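Local coordinates for protein Bug27 (Bordetella pertussis, PDB 2QPQ) that probably serves as a periplasmic solute-binding receptor of the Bug family, capturing a small ligand in the cleft of a Venus flytrap fold, at residues F16-G21 with V43-G48. Sequence-based numbering, arbitrary orientation.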
ATOM      1  N   PHE A  16      -1.038  -4.003   9.610  1.00 18.45           N
ATOM      2  CA  PHE A  16      -1.099  -2.554   9.882  1.00 20.27           C
ATOM      3  C   PHE A  16      -2.195  -2.237  10.874  1.00 20.74           C
ATOM      4  O   PHE A  16      -3.119  -3.039  11.071  1.00 19.23           O
ATOM      5  CB  PHE A  16      -1.185  -1.752   8.559  1.00 20.48           C
ATOM      6  CG  PHE A  16       0.166  -1.566   7.914  1.00 22.91           C
ATOM      7  CD1 PHE A  16       0.758  -2.612   7.191  1.00 23.92           C
ATOM      8  CD2 PHE A  16       0.904  -0.409   8.134  1.00 22.29           C
ATOM      9  CE1 PHE A  16       2.044  -2.486   6.661  1.00 22.37           C
ATOM     10  CE2 PHE A  16       2.185  -0.272   7.612  1.00 22.64           C
ATOM     11  CZ  PHE A  16       2.755  -1.313   6.873  1.00 21.97           C
ATOM     12  N   PRO A  17      -2.092  -1.069  11.533  1.00 21.49           N
ATOM     13  CA  PRO A  17      -3.069  -0.833  12.565  1.00 21.35           C
ATOM     14  C   PRO A  17      -4.439  -0.341  12.057  1.00 21.16           C
ATOM     15  O   PRO A  17      -4.566   0.054  10.895  1.00 20.16           O
ATOM     16  CB  PRO A  17      -2.372   0.212  13.466  1.00 21.81           C
ATOM     17  CG  PRO A  17      -1.395   0.876  12.662  1.00 23.08           C
ATOM     18  CD  PRO A  17      -1.104   0.031  11.427  1.00 21.15           C
ATOM     19  N   PRO A  18      -5.464  -0.352  12.933  1.00 21.70           N
ATOM     20  CA  PRO A  18      -6.732   0.281  12.531  1.00 21.84           C
ATOM     21  C   PRO A  18      -6.561   1.714  12.052  1.00 22.24           C
ATOM     22  O   PRO A  18      -5.664   2.428  12.523  1.00 22.19           O
ATOM     23  CB  PRO A  18      -7.545   0.250  13.813  1.00 21.47           C
ATOM     24  CG  PRO A  18      -7.037  -0.997  14.490  1.00 21.81           C
ATOM     25  CD  PRO A  18      -5.549  -0.903  14.299  1.00 20.86           C
ATOM     26  N   GLY A  19      -7.383   2.103  11.082  1.00 22.34           N
ATOM     27  CA  GLY A  19      -7.403   3.482  10.580  1.00 21.95           C
ATOM     28  C   GLY A  19      -6.882   3.562   9.172  1.00 22.11           C
ATOM     29  O   GLY A  19      -7.067   4.570   8.497  1.00 22.28           O
ATOM     30  N   GLY A  20      -6.224   2.493   8.713  1.00 21.39           N
ATOM     31  CA  GLY A  20      -5.713   2.464   7.350  1.00 20.66           C
ATOM     32  C   GLY A  20      -6.494   1.514   6.439  1.00 20.51           C
ATOM     33  O   GLY A  20      -7.378   0.765   6.896  1.00 21.50           O
ATOM     34  N   GLY A  21      -6.167   1.532   5.151  1.00 19.73           N
ATOM     35  CA  GLY A  21      -6.900   0.718   4.166  1.00 19.69           C
ATOM     36  C   GLY A  21      -6.726  -0.788   4.378  1.00 18.80           C
ATOM     37  O   GLY A  21      -7.637  -1.557   4.130  1.00 18.41           O
ATOM     38  N   VAL A  43     -10.519 -11.048  13.002  1.00 23.51           N
ATOM     39  CA  VAL A  43      -9.521 -10.133  12.465  1.00 23.37           C
ATOM     40  C   VAL A  43      -8.760  -9.503  13.617  1.00 23.81           C
ATOM     41  O   VAL A  43      -9.361  -8.989  14.571  1.00 24.23           O
ATOM     42  CB  VAL A  43     -10.188  -9.069  11.573  1.00 23.71           C
ATOM     43  CG1 VAL A  43      -9.207  -7.944  11.170  1.00 23.05           C
ATOM     44  CG2 VAL A  43     -10.831  -9.744  10.353  1.00 23.91           C
ATOM     45  N   GLU A  44      -7.437  -9.573  13.566  1.00 22.46           N
ATOM     46  CA  GLU A  44      -6.655  -8.973  14.615  1.00 22.02           C
ATOM     47  C   GLU A  44      -5.455  -8.213  14.043  1.00 21.28           C
ATOM     48  O   GLU A  44      -4.892  -8.605  13.039  1.00 20.91           O
ATOM     49  CB  GLU A  44      -6.271 -10.037  15.652  1.00 23.70           C
ATOM     50  CG  GLU A  44      -5.545 -11.200  15.087  1.00 23.94           C
ATOM     51  CD  GLU A  44      -5.087 -12.168  16.167  1.00 28.34           C
ATOM     52  OE1 GLU A  44      -4.566 -11.719  17.228  1.00 31.01           O
ATOM     53  OE2 GLU A  44      -5.214 -13.378  15.947  1.00 23.92           O
ATOM     54  N   ASN A  45      -5.113  -7.084  14.634  1.00 19.56           N
ATOM     55  CA  ASN A  45      -3.969  -6.318  14.151  1.00 20.05           C
ATOM     56  C   ASN A  45      -2.743  -6.743  14.919  1.00 20.58           C
ATOM     57  O   ASN A  45      -2.777  -6.787  16.139  1.00 19.89           O
ATOM     58  CB  ASN A  45      -4.188  -4.796  14.287  1.00 20.02           C
ATOM     59  CG  ASN A  45      -5.447  -4.333  13.595  1.00 19.95           C
ATOM     60  OD1 ASN A  45      -5.437  -3.967  12.408  1.00 21.81           O
ATOM     61  ND2 ASN A  45      -6.537  -4.372  14.310  1.00 17.88           N
ATOM     62  N   ARG A  46      -1.681  -7.086  14.182  1.00 21.04           N
ATOM     63  CA  ARG A  46      -0.373  -7.348  14.765  1.00 22.02           C
ATOM     64  C   ARG A  46       0.654  -6.546  13.987  1.00 21.40           C
ATOM     65  O   ARG A  46       1.389  -7.118  13.181  1.00 21.39           O
ATOM     66  CB  ARG A  46      -0.070  -8.866  14.709  1.00 22.12           C
ATOM     67  CG  ARG A  46      -1.137  -9.724  15.389  1.00 25.45           C
ATOM     68  CD  ARG A  46      -0.978  -9.737  16.934  1.00 30.89           C
ATOM     69  NE  ARG A  46      -1.635 -10.931  17.394  1.00 39.54           N
ATOM     70  CZ  ARG A  46      -1.114 -11.917  18.101  1.00 34.68           C
ATOM     71  NH1 ARG A  46       0.131 -11.905  18.559  1.00 36.05           N
ATOM     72  NH2 ARG A  46      -1.899 -12.929  18.354  1.00 39.07           N
ATOM     73  N   PRO A  47       0.682  -5.203  14.177  1.00 21.22           N
ATOM     74  CA  PRO A  47       1.411  -4.316  13.286  1.00 20.35           C
ATOM     75  C   PRO A  47       2.893  -4.042  13.579  1.00 19.58           C
ATOM     76  O   PRO A  47       3.535  -3.321  12.847  1.00 18.22           O
ATOM     77  CB  PRO A  47       0.603  -3.034  13.393  1.00 20.22           C
ATOM     78  CG  PRO A  47       0.098  -3.035  14.788  1.00 22.70           C
ATOM     79  CD  PRO A  47      -0.015  -4.435  15.235  1.00 21.82           C
ATOM     80  N   GLY A  48       3.437  -4.643  14.628  1.00 19.23           N
ATOM     81  CA  GLY A  48       4.835  -4.380  15.007  1.00 18.78           C
ATOM     82  C   GLY A  48       5.817  -4.558  13.879  1.00 18.24           C
ATOM     83  O   GLY A  48       5.678  -5.494  13.066  1.00 18.25           O
TER
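Phe16 and Pro47 bring the two backbones closest, their CA atoms 4.6 Å apart, and no clear hydrogen bond joins the segments, so the contact rests mainly on proline packing. CB of Pro47 makes one half of the contact: this atom lies 3.8 Å from the carbonyl C of Phe16 and 4.0 Å from CD of Pro17, touching the peptide link between those two residues. Phe16 meets 43-48 through its backbone; its CB is directed away from that segment, and a bound citrate, probably from the crystallisation liquor, lies close to the Phe16 side chain. Asn45 carries the rest. With CG anti to the carbonyl carbon and beside the backbone N (chi1 -56°), its amide comes up against the Pro18 ring, where CD of Pro18 is 3.5 Å from CG of Asn45. The same group approaches the Phe16 carbonyl oxygen, but the amide is probably turned over in the model, which leaves the bonding there undecided. With its CB directed away from 16-21, Arg46 grips Glu44 side-on: NE and NH2 both bond to OE1, at 3.0 Å for NE of Arg46 to OE1 of Glu44, from one face of the carboxylate. Pro17 to Gly20 form a type II beta turn, with Gly19 at a positive phi (112°) and Gly20 as N-cap of helix 21-35, whose first residue, Gly21, donates its backbone N-H to the citrate. The contact thus joins the loop after strand 10-14 to the C-terminal end of the adjacent parallel strand 41-45 and the loop that follows, Arg46 still pairing with Val14, while Pro18 touches Asp23 of helix 21-35.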